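Local coordinates for hemolysin II regulatory protein (Bacillus cereus, PDB 2JJ7) that probably regulates transcription of the hemolysin II gene by binding DNA, as a dimeric member of the TetR family, at residues A16-K19 / F20-G24; G50-N53 / L54-V58; F71-K74 / N75-P79; N81-R84 / E85-T88; S146-H149 / T150-W153. One frame throughout, in Å; residues are numbered along the deposited sequence.

Contact 1: residues A16-K19 / F20-G24; sequences AKKK and FGERG
Ala-16 and Phe-20 form the tight side of this last stretch of helix 5-23. The methyl CB of Ala-16 rests 4.0 Å from CD2 of the Phe-20 ring. The ring carbon CD2 also comes within 3.1 Å of the backbone O of Ala-16, one turn earlier. Phe-20 N donates to that same Ala-16 O at 2.8 Å, and Gly-21 N to Lys-17 O at 3.0 Å. Ile-33 of helix 30-37 and Leu-54 and Val-58 of helix 51-62 pack on Ala-16. The ring of Phe-20 meets Tyr-55 edge-to-face.

The other side is looser and charged. The extended Glu-22 side chain places its carboxylate between Lys-18 and Lys-19. Lys-19 NZ makes a salt bridge to Glu-22 OE1 at 3.2 Å, on the syn lone pair. The bend of the Lys-19 chain at chi2 (-75°) lets NZ meet OE1 from the side of the other oxygen. Lys-18 runs out straight from a CG anti to its backbone N, and its CE lies 3.2 Å from Glu-22 OE2. Its NZ stays 4.4 Å from Glu-22 OE2, beyond a salt bridge, and has a long, weak ion pair with Glu-36. Arg-23 turns to another partner, a salt bridge with Glu-32.

Arg-23 N closes on Lys-19 O at 3.0 Å. Gly-24 then leaves the helix with positive phi, and its O accepts from Thr-28 OG1. A buried aromatic face backed by a charged outer face is the pattern of an amphipathic helix, here the first helix of a TetR-type DNA-binding domain, packed against the predicted helix-turn-helix.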
loop_
_atom_site.group_PDB
_atom_site.type_symbol
_atom_site.label_atom_id
_atom_site.label_comp_id
_atom_site.label_asym_id
_atom_site.label_seq_id
_atom_site.Cartn_x
_atom_site.Cartn_y
_atom_site.Cartn_z
ATOM N N ALA B 16 3.422 3.492 25.716
ATOM C CA ALA B 16 4.218 2.676 24.822
ATOM C C ALA B 16 3.526 2.544 23.450
ATOM O O ALA B 16 4.166 2.694 22.422
ATOM C CB ALA B 16 4.466 1.333 25.441
ATOM N N LYS B 17 2.223 2.266 23.446
ATOM C CA LYS B 17 1.419 2.304 22.211
ATOM C C LYS B 17 1.654 3.613 21.453
ATOM O O LYS B 17 1.973 3.597 20.262
ATOM C CB LYS B 17 -0.075 2.166 22.541
ATOM C CG LYS B 17 -1.008 2.156 21.332
ATOM C CD LYS B 17 -2.470 2.327 21.732
ATOM C CE LYS B 17 -3.385 1.768 20.668
ATOM N NZ LYS B 17 -4.844 2.031 20.933
ATOM N N LYS B 18 1.504 4.738 22.155
ATOM C CA LYS B 18 1.676 6.060 21.568
ATOM C C LYS B 18 3.073 6.257 20.976
ATOM O O LYS B 18 3.214 6.666 19.823
ATOM C CB LYS B 18 1.403 7.157 22.604
ATOM C CG LYS B 18 1.439 8.565 21.994
ATOM C CD LYS B 18 1.338 9.665 23.031
ATOM C CE LYS B 18 1.436 11.030 22.370
ATOM N NZ LYS B 18 0.913 12.116 23.247
ATOM N N LYS B 19 4.093 5.946 21.769
ATOM C CA LYS B 19 5.482 6.198 21.396
ATOM C C LYS B 19 6.010 5.256 20.319
ATOM O O LYS B 19 6.609 5.706 19.343
ATOM C CB LYS B 19 6.373 6.203 22.642
ATOM C CG LYS B 19 6.238 7.479 23.482
ATOM C CD LYS B 19 6.977 8.627 22.789
ATOM C CE LYS B 19 6.527 9.978 23.285
ATOM N NZ LYS B 19 7.048 11.062 22.413
ATOM N N PHE B 20 5.780 3.956 20.490
ATOM C CA PHE B 20 6.022 2.979 19.421
ATOM C C PHE B 20 5.339 3.371 18.116
ATOM O O PHE B 20 5.934 3.251 17.051
ATOM C CB PHE B 20 5.533 1.588 19.821
ATOM C CG PHE B 20 6.478 0.836 20.721
ATOM C CD1 PHE B 20 7.827 0.703 20.395
ATOM C CD2 PHE B 20 6.003 0.219 21.875
ATOM C CE1 PHE B 20 8.705 -0.008 21.232
ATOM C CE2 PHE B 20 6.872 -0.503 22.716
ATOM C CZ PHE B 20 8.219 -0.614 22.395
ATOM N N GLY B 21 4.088 3.824 18.200
ATOM C CA GLY B 21 3.326 4.234 17.009
ATOM C C GLY B 21 3.933 5.437 16.297
ATOM O O GLY B 21 3.883 5.539 15.073
ATOM N N GLU B 22 4.506 6.347 17.081
ATOM C CA GLU B 22 5.119 7.552 16.555
ATOM C C GLU B 22 6.467 7.305 15.884
ATOM O O GLU B 22 6.749 7.895 14.842
ATOM C CB GLU B 22 5.287 8.591 17.660
ATOM C CG GLU B 22 4.029 9.377 17.986
ATOM C CD GLU B 22 4.180 10.203 19.249
ATOM O OE1 GLU B 22 5.307 10.266 19.791
ATOM O OE2 GLU B 22 3.172 10.795 19.694
ATOM N N ARG B 23 7.284 6.434 16.468
ATOM C CA ARG B 23 8.693 6.329 16.071
ATOM C C ARG B 23 9.142 4.928 15.688
ATOM O O ARG B 23 10.309 4.720 15.353
ATOM C CB ARG B 23 9.602 6.860 17.183
ATOM C CG ARG B 23 9.829 8.353 17.137
ATOM C CD ARG B 23 10.889 8.760 18.136
ATOM N NE ARG B 23 11.049 10.211 18.212
ATOM C CZ ARG B 23 11.572 10.856 19.253
ATOM N NH1 ARG B 23 11.988 10.189 20.327
ATOM N NH2 ARG B 23 11.672 12.178 19.228
ATOM N N GLY B 24 8.228 3.967 15.745
ATOM C CA GLY B 24 8.566 2.596 15.389
ATOM C C GLY B 24 9.247 1.885 16.543
ATOM O O GLY B 24 9.592 2.507 17.546
#

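Contact 2: residues G50-N53 / L54-V58; sequences GKEN and LYYEV
Tyr-55 N to Lys-51 O (2.8 Å) and Glu-57 N to Asn-53 O (2.9 Å) are regular i to i+4 bonds of the first turns of helix 51-62, with Gly-50 at the N-cap.

The main side-chain contact is Glu-52 with Tyr-56. The Glu-52 chain bends at chi2 (83°), which lays its carboxylate on the tyrosine ring. The two planes are 20° apart and stacked. This holds for one of two modelled positions of Tyr-56, and is less certain for that reason. OE1 sits 3.3 Å from Tyr-56 CE1, while OE2 is 3.5 Å from Tyr-56 OH. The backbone O of Glu-52 lies over a ring face near its rim, 3.5 Å above the plane. Asn-53 and Glu-57 run side by side and point the same way. Their oxygens OD1 and OE2 keep 4.1 Å apart, and Asn-53 ND2 turns back to hydrogen-bond Phe-48 O.

Lys-51 and Tyr-55 find partners farther off. Lys-51 NZ donates to the carbonyls of Tyr-25 and Thr-28, and Tyr-55 OH is hydrogen-bonded to Glu-107 OE2.

Between Glu-52 and Tyr-56 the contact is therefore flat van der Waals packing of a carboxylate on a ring. Arg-114 touches both side chains and could partly offset the charge.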
loop_
_atom_site.group_PDB
_atom_site.type_symbol
_atom_site.label_atom_id
_atom_site.label_comp_id
_atom_site.label_asym_id
_atom_site.label_seq_id
_atom_site.Cartn_x
_atom_site.Cartn_y
_atom_site.Cartn_z
ATOM N N GLY B 50 12.140 -4.133 29.982
ATOM C CA GLY B 50 12.675 -3.871 28.644
ATOM C C GLY B 50 11.638 -3.617 27.573
ATOM O O GLY B 50 10.468 -4.004 27.709
ATOM N N LYS B 51 12.064 -2.969 26.494
ATOM C CA LYS B 51 11.118 -2.571 25.474
ATOM C C LYS B 51 10.562 -3.751 24.664
ATOM O O LYS B 51 9.447 -3.670 24.177
ATOM C CB LYS B 51 11.666 -1.443 24.586
ATOM C CG LYS B 51 12.675 -1.840 23.540
ATOM C CD LYS B 51 12.625 -0.829 22.411
ATOM C CE LYS B 51 13.706 -1.089 21.416
ATOM N NZ LYS B 51 13.789 0.018 20.444
ATOM N N GLU B 52 11.323 -4.843 24.557
ATOM C CA GLU B 52 10.884 -6.008 23.783
ATOM C C GLU B 52 9.582 -6.573 24.344
ATOM O O GLU B 52 8.614 -6.784 23.610
ATOM C CB GLU B 52 11.981 -7.076 23.729
ATOM C CG GLU B 52 11.541 -8.448 23.200
ATOM C CD GLU B 52 11.513 -8.552 21.683
ATOM O OE1 GLU B 52 10.567 -8.006 21.071
ATOM O OE2 GLU B 52 12.418 -9.202 21.102
ATOM N N ASN B 53 9.560 -6.786 25.655
ATOM C CA ASN B 53 8.390 -7.325 26.334
ATOM C C ASN B 53 7.242 -6.313 26.371
ATOM O O ASN B 53 6.074 -6.675 26.255
ATOM C CB ASN B 53 8.762 -7.772 27.749
ATOM C CG ASN B 53 7.584 -8.369 28.489
ATOM O OD1 ASN B 53 6.981 -9.343 28.027
ATOM N ND2 ASN B 53 7.230 -7.773 29.634
ATOM N N LEU B 54 7.595 -5.043 26.529
ATOM C CA LEU B 54 6.644 -3.959 26.511
ATOM C C LEU B 54 5.921 -3.902 25.156
ATOM O O LEU B 54 4.706 -3.730 25.100
ATOM C CB LEU B 54 7.381 -2.652 26.773
ATOM C CG LEU B 54 6.635 -1.369 27.125
ATOM C CD1 LEU B 54 5.571 -1.617 28.171
ATOM C CD2 LEU B 54 7.648 -0.371 27.627
ATOM N N TYR B 55 6.687 -4.053 24.080
ATOM C CA TYR B 55 6.157 -4.161 22.720
ATOM C C TYR B 55 5.197 -5.332 22.580
ATOM O O TYR B 55 4.103 -5.164 22.059
ATOM C CB TYR B 55 7.308 -4.328 21.754
ATOM C CG TYR B 55 6.955 -4.258 20.282
ATOM C CD1 TYR B 55 7.037 -5.395 19.493
ATOM C CD2 TYR B 55 6.608 -3.052 19.669
ATOM C CE1 TYR B 55 6.766 -5.359 18.155
ATOM C CE2 TYR B 55 6.322 -3.004 18.295
ATOM C CZ TYR B 55 6.415 -4.173 17.558
ATOM O OH TYR B 55 6.182 -4.210 16.220
ATOM N N TYR B 56 5.610 -6.506 23.059
ATOM C CA TYR B 56 4.734 -7.677 23.076
ATOM C C TYR B 56 3.427 -7.344 23.801
ATOM O O TYR B 56 2.346 -7.635 23.290
ATOM C CB TYR B 56 5.405 -8.886 23.745
ATOM C CG TYR B 56 6.546 -9.537 22.974
ATOM C CD1 TYR B 56 6.770 -9.272 21.623
ATOM C CD2 TYR B 56 7.377 -10.455 23.601
ATOM C CE1 TYR B 56 7.818 -9.888 20.937
ATOM C CE2 TYR B 56 8.409 -11.071 22.927
ATOM C CZ TYR B 56 8.634 -10.790 21.607
ATOM O OH TYR B 56 9.680 -11.431 20.969
ATOM N N GLU B 57 3.529 -6.720 24.971
ATOM C CA GLU B 57 2.356 -6.380 25.764
ATOM C C GLU B 57 1.449 -5.355 25.066
ATOM O O GLU B 57 0.234 -5.360 25.269
ATOM C CB GLU B 57 2.768 -5.891 27.155
ATOM C CG GLU B 57 3.344 -6.968 28.064
ATOM C CD GLU B 57 2.392 -8.136 28.295
ATOM O OE1 GLU B 57 1.178 -7.913 28.475
ATOM O OE2 GLU B 57 2.867 -9.285 28.286
ATOM N N VAL B 58 2.047 -4.499 24.238
ATOM C CA VAL B 58 1.298 -3.530 23.433
ATOM C C VAL B 58 0.423 -4.242 22.399
ATOM O O VAL B 58 -0.768 -3.948 22.286
ATOM C CB VAL B 58 2.223 -2.493 22.750
ATOM C CG1 VAL B 58 1.494 -1.768 21.604
ATOM C CG2 VAL B 58 2.694 -1.486 23.782
#

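Contact 3: residues F71-K74 / N75-P79; sequences FLEK and NQFNP
Asn-75 and Phe-71 are joined by two hydrogen bonds that meet on one acceptor. Asn-75 ND2 donates to Phe-71 O at 2.7 Å, with the oxygen close to the plane of the amide. Asn-75 N reaches the same Phe-71 O at 3.0 Å, from above the carbonyl plane. With CG anti to the carbonyl carbon (chi1 -70°), the Asn-75 amide folds back over the last turn of the helix. The amide is probably held from a second side too, because ND2 probably also donates to Glu-85 OE1 of the next helix.

The other backbone bonds end helix 71-74 in a Schellman motif. Phe-77 N donates to Leu-72 O at 2.6 Å, and Gln-76 N to Glu-73 O at 3.0 Å. Gln-76 is the C-prime residue, with positive phi. A type I' beta turn from Asn-75 to Asn-78 overlaps this ending and delivers the chain to helix 79-96, where Asn-78 OD1 caps Asn-81 N.

Apolar contacts gather round the Phe-77 ring. Leu-72 CB lies 4.0 Å from Phe-77 CD1, and Glu-73 CG is 3.7 Å from Phe-77 CZ. The Glu-73 and Phe-77 side chains run side by side, with carboxylate and ring planes nearly perpendicular at 89°. Leu-72 O stands over one ring face, offset toward the rim.

The charged partner lies outside: Lys-74 NZ forms a salt bridge with Glu-85. Leu-72 also packs on Glu-131 and Glu-135 of helix 129-138.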
loop_
_atom_site.group_PDB
_atom_site.type_symbol
_atom_site.label_atom_id
_atom_site.label_comp_id
_atom_site.label_asym_id
_atom_site.label_seq_id
_atom_site.Cartn_x
_atom_site.Cartn_y
_atom_site.Cartn_z
ATOM N N PHE B 71 -13.134 -16.469 8.336
ATOM C CA PHE B 71 -14.237 -15.746 7.694
ATOM C C PHE B 71 -14.921 -16.459 6.531
ATOM O O PHE B 71 -16.122 -16.255 6.323
ATOM C CB PHE B 71 -13.840 -14.325 7.297
ATOM C CG PHE B 71 -13.545 -13.436 8.475
ATOM C CD1 PHE B 71 -14.549 -13.087 9.371
ATOM C CD2 PHE B 71 -12.261 -12.961 8.698
ATOM C CE1 PHE B 71 -14.267 -12.268 10.482
ATOM C CE2 PHE B 71 -11.976 -12.138 9.808
ATOM C CZ PHE B 71 -12.987 -11.802 10.693
ATOM N N LEU B 72 -14.177 -17.286 5.785
ATOM C CA LEU B 72 -14.756 -18.076 4.686
ATOM C C LEU B 72 -15.751 -19.107 5.200
ATOM O O LEU B 72 -16.848 -19.244 4.658
ATOM C CB LEU B 72 -13.676 -18.775 3.844
ATOM C CG LEU B 72 -12.977 -18.060 2.689
ATOM C CD1 LEU B 72 -11.945 -18.977 2.043
ATOM C CD2 LEU B 72 -13.981 -17.592 1.643
ATOM N N GLU B 73 -15.362 -19.847 6.227
ATOM C CA GLU B 73 -16.270 -20.804 6.855
ATOM C C GLU B 73 -17.455 -20.107 7.535
ATOM O O GLU B 73 -18.599 -20.519 7.354
ATOM C CB GLU B 73 -15.535 -21.693 7.861
ATOM C CG GLU B 73 -14.479 -22.578 7.218
ATOM C CD GLU B 73 -13.730 -23.442 8.218
ATOM O OE1 GLU B 73 -13.375 -22.954 9.316
ATOM O OE2 GLU B 73 -13.489 -24.622 7.890
ATOM N N LYS B 74 -17.188 -19.050 8.300
ATOM C CA LYS B 74 -18.270 -18.298 8.937
ATOM C C LYS B 74 -19.299 -17.777 7.901
ATOM O O LYS B 74 -20.500 -17.693 8.174
ATOM C CB LYS B 74 -17.709 -17.150 9.781
ATOM C CG LYS B 74 -18.778 -16.445 10.578
ATOM C CD LYS B 74 -18.235 -15.298 11.410
ATOM C CE LYS B 74 -19.403 -14.483 11.930
ATOM N NZ LYS B 74 -18.973 -13.395 12.823
ATOM N N ASN B 75 -18.826 -17.455 6.701
ATOM C CA ASN B 75 -19.707 -16.953 5.672
ATOM C C ASN B 75 -20.081 -18.008 4.640
ATOM O O ASN B 75 -20.525 -17.679 3.534
ATOM C CB ASN B 75 -19.077 -15.724 5.031
ATOM C CG ASN B 75 -19.072 -14.558 5.976
ATOM O OD1 ASN B 75 -20.093 -13.891 6.141
ATOM N ND2 ASN B 75 -17.946 -14.348 6.671
ATOM N N GLN B 76 -19.898 -19.272 5.016
ATOM C CA GLN B 76 -20.231 -20.418 4.166
ATOM C C GLN B 76 -19.696 -20.293 2.735
ATOM O O GLN B 76 -20.400 -20.580 1.761
ATOM C CB GLN B 76 -21.734 -20.672 4.194
ATOM C CG GLN B 76 -22.208 -21.162 5.556
ATOM C CD GLN B 76 -23.708 -21.299 5.639
ATOM O OE1 GLN B 76 -24.445 -20.392 5.247
ATOM N NE2 GLN B 76 -24.172 -22.429 6.164
ATOM N N PHE B 77 -18.446 -19.836 2.644
ATOM C CA PHE B 77 -17.680 -19.735 1.399
ATOM C C PHE B 77 -18.319 -18.828 0.363
ATOM O O PHE B 77 -18.176 -19.052 -0.834
ATOM C CB PHE B 77 -17.337 -21.134 0.859
ATOM C CG PHE B 77 -16.504 -21.941 1.817
ATOM C CD1 PHE B 77 -15.120 -21.883 1.762
ATOM C CD2 PHE B 77 -17.105 -22.710 2.811
ATOM C CE1 PHE B 77 -14.348 -22.602 2.662
ATOM C CE2 PHE B 77 -16.342 -23.435 3.721
ATOM C CZ PHE B 77 -14.965 -23.383 3.643
ATOM N N ASN B 78 -19.045 -17.822 0.858
ATOM C CA ASN B 78 -19.414 -16.624 0.104
ATOM C C ASN B 78 -18.229 -15.657 0.234
ATOM O O ASN B 78 -18.041 -15.054 1.288
ATOM C CB ASN B 78 -20.684 -16.004 0.708
ATOM C CG ASN B 78 -21.245 -14.845 -0.127
ATOM O OD1 ASN B 78 -20.505 -14.055 -0.706
ATOM N ND2 ASN B 78 -22.572 -14.734 -0.164
ATOM N N PRO B 79 -17.403 -15.533 -0.828
ATOM C CA PRO B 79 -16.179 -14.728 -0.798
ATOM C C PRO B 79 -16.383 -13.229 -0.629
ATOM O O PRO B 79 -15.583 -12.590 0.057
ATOM C CB PRO B 79 -15.552 -15.005 -2.168
ATOM C CG PRO B 79 -16.116 -16.310 -2.570
ATOM C CD PRO B 79 -17.501 -16.298 -2.085
#

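Contact 4: residues N81-R84 / E85-T88; sequences NALR and EYLT
Leu-83 CG stands anti to its backbone N (chi1 -173°), whereas Leu-87 CG lies anti to its carbonyl carbon (chi1 -68°), and these two settings bring the branches together one turn apart. Leu-83 CG meets Leu-87 CD1 at 3.8 Å, and Leu-83 CD1 meets Leu-87 CG at 4.0 Å. Leu-83 CD1 also touches Tyr-86 CD1 at 4.3 Å.

Thr-88 grips the backbone on the polar side. Its OG1 lies beside its own N and donates to Arg-84 O at 2.5 Å. Thr-88 N donates to Arg-84 O as well, at 2.9 Å. The two donors come from opposite faces of the carbonyl plane, with OG1 36° out of it. Thus one carbonyl holds two donors of one residue, which fixes the rotation of the threonine.

This part of helix 79-96 faces three other helices. Leu-83 and Tyr-86 pack on Leu-129 and Ile-132 of helix 129-138. Leu-87 packs on Val-173 and Ile-176 of helix 169-181, where in one modelled conformer Arg-84 NH1 also hydrogen-bonds Ser-174 OG. Glu-85 and Tyr-86 lean on Phe-71 of helix 71-74.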
loop_
_atom_site.group_PDB
_atom_site.type_symbol
_atom_site.label_atom_id
_atom_site.label_comp_id
_atom_site.label_asym_id
_atom_site.label_seq_id
_atom_site.Cartn_x
_atom_site.Cartn_y
_atom_site.Cartn_z
ATOM N N ASN B 81 -18.989 -11.752 0.988
ATOM C CA ASN B 81 -19.349 -11.579 2.391
ATOM C C ASN B 81 -18.199 -11.843 3.353
ATOM O O ASN B 81 -18.022 -11.109 4.335
ATOM C CB ASN B 81 -20.560 -12.433 2.751
ATOM C CG ASN B 81 -21.862 -11.854 2.215
ATOM O OD1 ASN B 81 -21.872 -10.876 1.462
ATOM N ND2 ASN B 81 -22.962 -12.463 2.600
ATOM N N ALA B 82 -17.421 -12.889 3.086
ATOM C CA ALA B 82 -16.228 -13.148 3.887
ATOM C C ALA B 82 -15.311 -11.932 3.853
ATOM O O ALA B 82 -14.862 -11.464 4.896
ATOM C CB ALA B 82 -15.495 -14.376 3.391
ATOM N N LEU B 83 -15.054 -11.404 2.660
ATOM C CA LEU B 83 -14.170 -10.246 2.540
ATOM C C LEU B 83 -14.736 -8.983 3.215
ATOM O O LEU B 83 -13.986 -8.214 3.846
ATOM C CB LEU B 83 -13.822 -9.973 1.075
ATOM C CG LEU B 83 -12.773 -8.885 0.825
ATOM C CD1 LEU B 83 -11.426 -9.272 1.403
ATOM C CD2 LEU B 83 -12.667 -8.615 -0.659
ATOM N N ARG B 84 -16.039 -8.756 3.065
ATOM C CA ARG B 84 -16.671 -7.617 3.727
ATOM C C ARG B 84 -16.475 -7.713 5.240
ATOM O O ARG B 84 -16.155 -6.718 5.883
ATOM C CB ARG B 84 -18.158 -7.474 3.360
ATOM C CG ARG B 84 -18.739 -6.116 3.751
ATOM C CD ARG B 84 -20.067 -5.794 3.078
ATOM N NE ARG B 84 -19.937 -5.353 1.686
ATOM C CZ ARG B 84 -19.715 -4.096 1.302
ATOM N NH1 ARG B 84 -19.577 -3.138 2.203
ATOM N NH2 ARG B 84 -19.633 -3.793 0.008
ATOM N N GLU B 85 -16.623 -8.911 5.799
ATOM C CA GLU B 85 -16.487 -9.075 7.241
ATOM C C GLU B 85 -15.054 -8.871 7.674
ATOM O O GLU B 85 -14.787 -8.148 8.649
ATOM C CB GLU B 85 -16.989 -10.438 7.722
ATOM C CG GLU B 85 -17.044 -10.509 9.255
ATOM C CD GLU B 85 -17.858 -11.675 9.784
ATOM O OE1 GLU B 85 -18.128 -12.628 9.031
ATOM O OE2 GLU B 85 -18.235 -11.636 10.969
ATOM N N TYR B 86 -14.140 -9.513 6.952
ATOM C CA TYR B 86 -12.721 -9.362 7.203
ATOM C C TYR B 86 -12.338 -7.870 7.207
ATOM O O TYR B 86 -11.725 -7.375 8.160
ATOM C CB TYR B 86 -11.933 -10.120 6.134
ATOM C CG TYR B 86 -10.450 -9.837 6.108
ATOM C CD1 TYR B 86 -9.935 -8.728 5.426
ATOM C CD2 TYR B 86 -9.551 -10.682 6.754
ATOM C CE1 TYR B 86 -8.576 -8.473 5.405
ATOM C CE2 TYR B 86 -8.194 -10.426 6.727
ATOM C CZ TYR B 86 -7.713 -9.325 6.058
ATOM O OH TYR B 86 -6.350 -9.083 6.028
ATOM N N LEU B 87 -12.697 -7.174 6.131
ATOM C CA LEU B 87 -12.349 -5.766 5.964
ATOM C C LEU B 87 -13.007 -4.863 7.004
ATOM O O LEU B 87 -12.411 -3.868 7.423
ATOM C CB LEU B 87 -12.729 -5.276 4.554
ATOM C CG LEU B 87 -11.940 -5.839 3.367
ATOM C CD1 LEU B 87 -12.496 -5.302 2.051
ATOM C CD2 LEU B 87 -10.459 -5.550 3.479
ATOM N N THR B 88 -14.243 -5.190 7.379
ATOM C CA THR B 88 -14.988 -4.413 8.374
ATOM C C THR B 88 -14.298 -4.534 9.749
ATOM O O THR B 88 -14.019 -3.521 10.405
ATOM C CB THR B 88 -16.470 -4.841 8.424
ATOM O OG1 THR B 88 -17.041 -4.699 7.123
ATOM C CG2 THR B 88 -17.299 -3.992 9.427
#

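Contact 5: residues S146-H149 / T150-W153; sequences SINH and TIHW
Ile-147 and Ile-151 meet one turn apart at the start of helix 147-158, their side chains crossing at a slant. Ile-147 CG1 lies 3.8 Å from Ile-151 CD1, and the two CD1 methyls are 4.1 Å apart. Ile-147 CG1 stands anti to its backbone N (chi1 176°). Ile-151 CG1 lies beside its own N (chi1 -69°) and reaches back along the helix, so that it also comes 3.2 Å from Ile-147 O.

Thr-150 OG1 takes the same position beside its own N and also reaches back, to the first turn. It donates to Ser-146 O at 2.8 Å, and Thr-150 N donates to the same Ser-146 O at 3.1 Å. The two donors approach from opposite faces of the carbonyl plane. This pair holds the threonine hydroxyl against the backbone at the N-cap residue, Ser-146.

His-152 and Trp-153 follow with the main-chain bonds His-152 N to Asn-148 O and Trp-153 N to His-149 O, at 2.9 and 2.8 Å. Both side chains point their ends away from the first turn.

Ile-147, Thr-150 and Ile-151 pack on Leu-133 of helix 129-138, and Trp-153 on Ile-176 and Ala-179 of helix 169-181. Trp-153 also stacks on Phe-160 of the second subunit, and His-152 meets His-152 of that subunit with the rings nearly perpendicular. Helix 147-158 therefore lies between its own helical bundle and the dimer partner.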
loop_
_atom_site.group_PDB
_atom_site.type_symbol
_atom_site.label_atom_id
_atom_site.label_comp_id
_atom_site.label_asym_id
_atom_site.label_seq_id
_atom_site.Cartn_x
_atom_site.Cartn_y
_atom_site.Cartn_z
ATOM N N SER B 146 -2.440 -10.205 -9.808
ATOM C CA SER B 146 -1.531 -10.967 -8.968
ATOM C C SER B 146 -2.077 -10.969 -7.558
ATOM O O SER B 146 -2.477 -9.923 -7.037
ATOM C CB SER B 146 -0.131 -10.343 -8.997
ATOM O OG SER B 146 0.658 -10.725 -7.882
ATOM N N ILE B 147 -2.107 -12.154 -6.957
ATOM C CA ILE B 147 -2.571 -12.313 -5.588
ATOM C C ILE B 147 -1.696 -11.537 -4.586
ATOM O O ILE B 147 -2.231 -10.875 -3.696
ATOM C CB ILE B 147 -2.730 -13.812 -5.180
ATOM C CG1 ILE B 147 -3.117 -13.941 -3.708
ATOM C CG2 ILE B 147 -1.455 -14.604 -5.427
ATOM C CD1 ILE B 147 -4.568 -13.734 -3.458
ATOM N N ASN B 148 -0.372 -11.612 -4.732
ATOM C CA ASN B 148 0.537 -10.940 -3.797
ATOM C C ASN B 148 0.497 -9.416 -3.915
ATOM O O ASN B 148 0.645 -8.715 -2.926
ATOM C CB ASN B 148 1.978 -11.438 -3.963
ATOM C CG ASN B 148 2.156 -12.893 -3.520
ATOM O OD1 ASN B 148 1.465 -13.390 -2.619
ATOM N ND2 ASN B 148 3.101 -13.577 -4.147
ATOM N N HIS B 149 0.284 -8.909 -5.124
ATOM C CA HIS B 149 0.207 -7.475 -5.327
ATOM C C HIS B 149 -1.075 -6.928 -4.723
ATOM O O HIS B 149 -1.066 -5.846 -4.143
ATOM C CB HIS B 149 0.316 -7.144 -6.805
ATOM C CG HIS B 149 1.699 -7.338 -7.367
ATOM N ND1 HIS B 149 2.638 -6.329 -7.404
ATOM C CD2 HIS B 149 2.299 -8.425 -7.914
ATOM C CE1 HIS B 149 3.747 -6.780 -7.968
ATOM N NE2 HIS B 149 3.568 -8.048 -8.285
ATOM N N THR B 150 -2.156 -7.709 -4.833
ATOM C CA THR B 150 -3.457 -7.380 -4.265
ATOM C C THR B 150 -3.428 -7.427 -2.729
ATOM O O THR B 150 -3.965 -6.543 -2.066
ATOM C CB THR B 150 -4.549 -8.312 -4.815
ATOM O OG1 THR B 150 -4.530 -8.266 -6.253
ATOM C CG2 THR B 150 -5.936 -7.882 -4.307
ATOM N N ILE B 151 -2.801 -8.462 -2.177
ATOM C CA ILE B 151 -2.522 -8.521 -0.742
ATOM C C ILE B 151 -1.749 -7.274 -0.310
ATOM O O ILE B 151 -2.160 -6.597 0.616
ATOM C CB ILE B 151 -1.778 -9.834 -0.359
ATOM C CG1 ILE B 151 -2.735 -11.038 -0.530
ATOM C CG2 ILE B 151 -1.195 -9.757 1.081
ATOM C CD1 ILE B 151 -2.081 -12.381 -0.431
ATOM N N HIS B 152 -0.644 -6.949 -0.976
ATOM C CA HIS B 152 0.112 -5.768 -0.552
ATOM C C HIS B 152 -0.718 -4.471 -0.681
ATOM O O HIS B 152 -0.658 -3.604 0.191
ATOM C CB HIS B 152 1.468 -5.613 -1.265
ATOM C CG HIS B 152 2.213 -4.392 -0.815
ATOM N ND1 HIS B 152 2.883 -4.336 0.389
ATOM C CD2 HIS B 152 2.296 -3.148 -1.348
ATOM C CE1 HIS B 152 3.393 -3.128 0.552
ATOM N NE2 HIS B 152 3.049 -2.386 -0.486
ATOM N N TRP B 153 -1.473 -4.340 -1.770
ATOM C CA TRP B 153 -2.367 -3.186 -1.949
ATOM C C TRP B 153 -3.332 -3.002 -0.754
ATOM O O TRP B 153 -3.378 -1.930 -0.149
ATOM C CB TRP B 153 -3.113 -3.285 -3.289
ATOM C CG TRP B 153 -4.227 -2.270 -3.477
ATOM C CD1 TRP B 153 -4.090 -0.923 -3.593
ATOM C CD2 TRP B 153 -5.635 -2.540 -3.589
ATOM N NE1 TRP B 153 -5.323 -0.327 -3.780
ATOM C CE2 TRP B 153 -6.289 -1.296 -3.763
ATOM C CE3 TRP B 153 -6.406 -3.709 -3.570
ATOM C CZ2 TRP B 153 -7.682 -1.186 -3.900
ATOM C CZ3 TRP B 153 -7.798 -3.600 -3.711
ATOM C CH2 TRP B 153 -8.415 -2.345 -3.871
#

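In the fold
All five contacts are local, so none encloses a long loop. They follow one another in series, and none nests in or crosses another. Contact 1 ends helix 5-23, and contact 2 opens helix 51-62; the two touch directly, inside the DNA-binding part. Contact 3 closes the short turn between helix 71-74 and helix 79-96, about 35 Å centre to centre from contact 1. Contact 4 follows on helix 79-96 and is in direct touch with contact 3, their centres about 9 Å apart. Contact 5, centred about 17 Å from contact 4, starts helix 147-158 at the subunit interface.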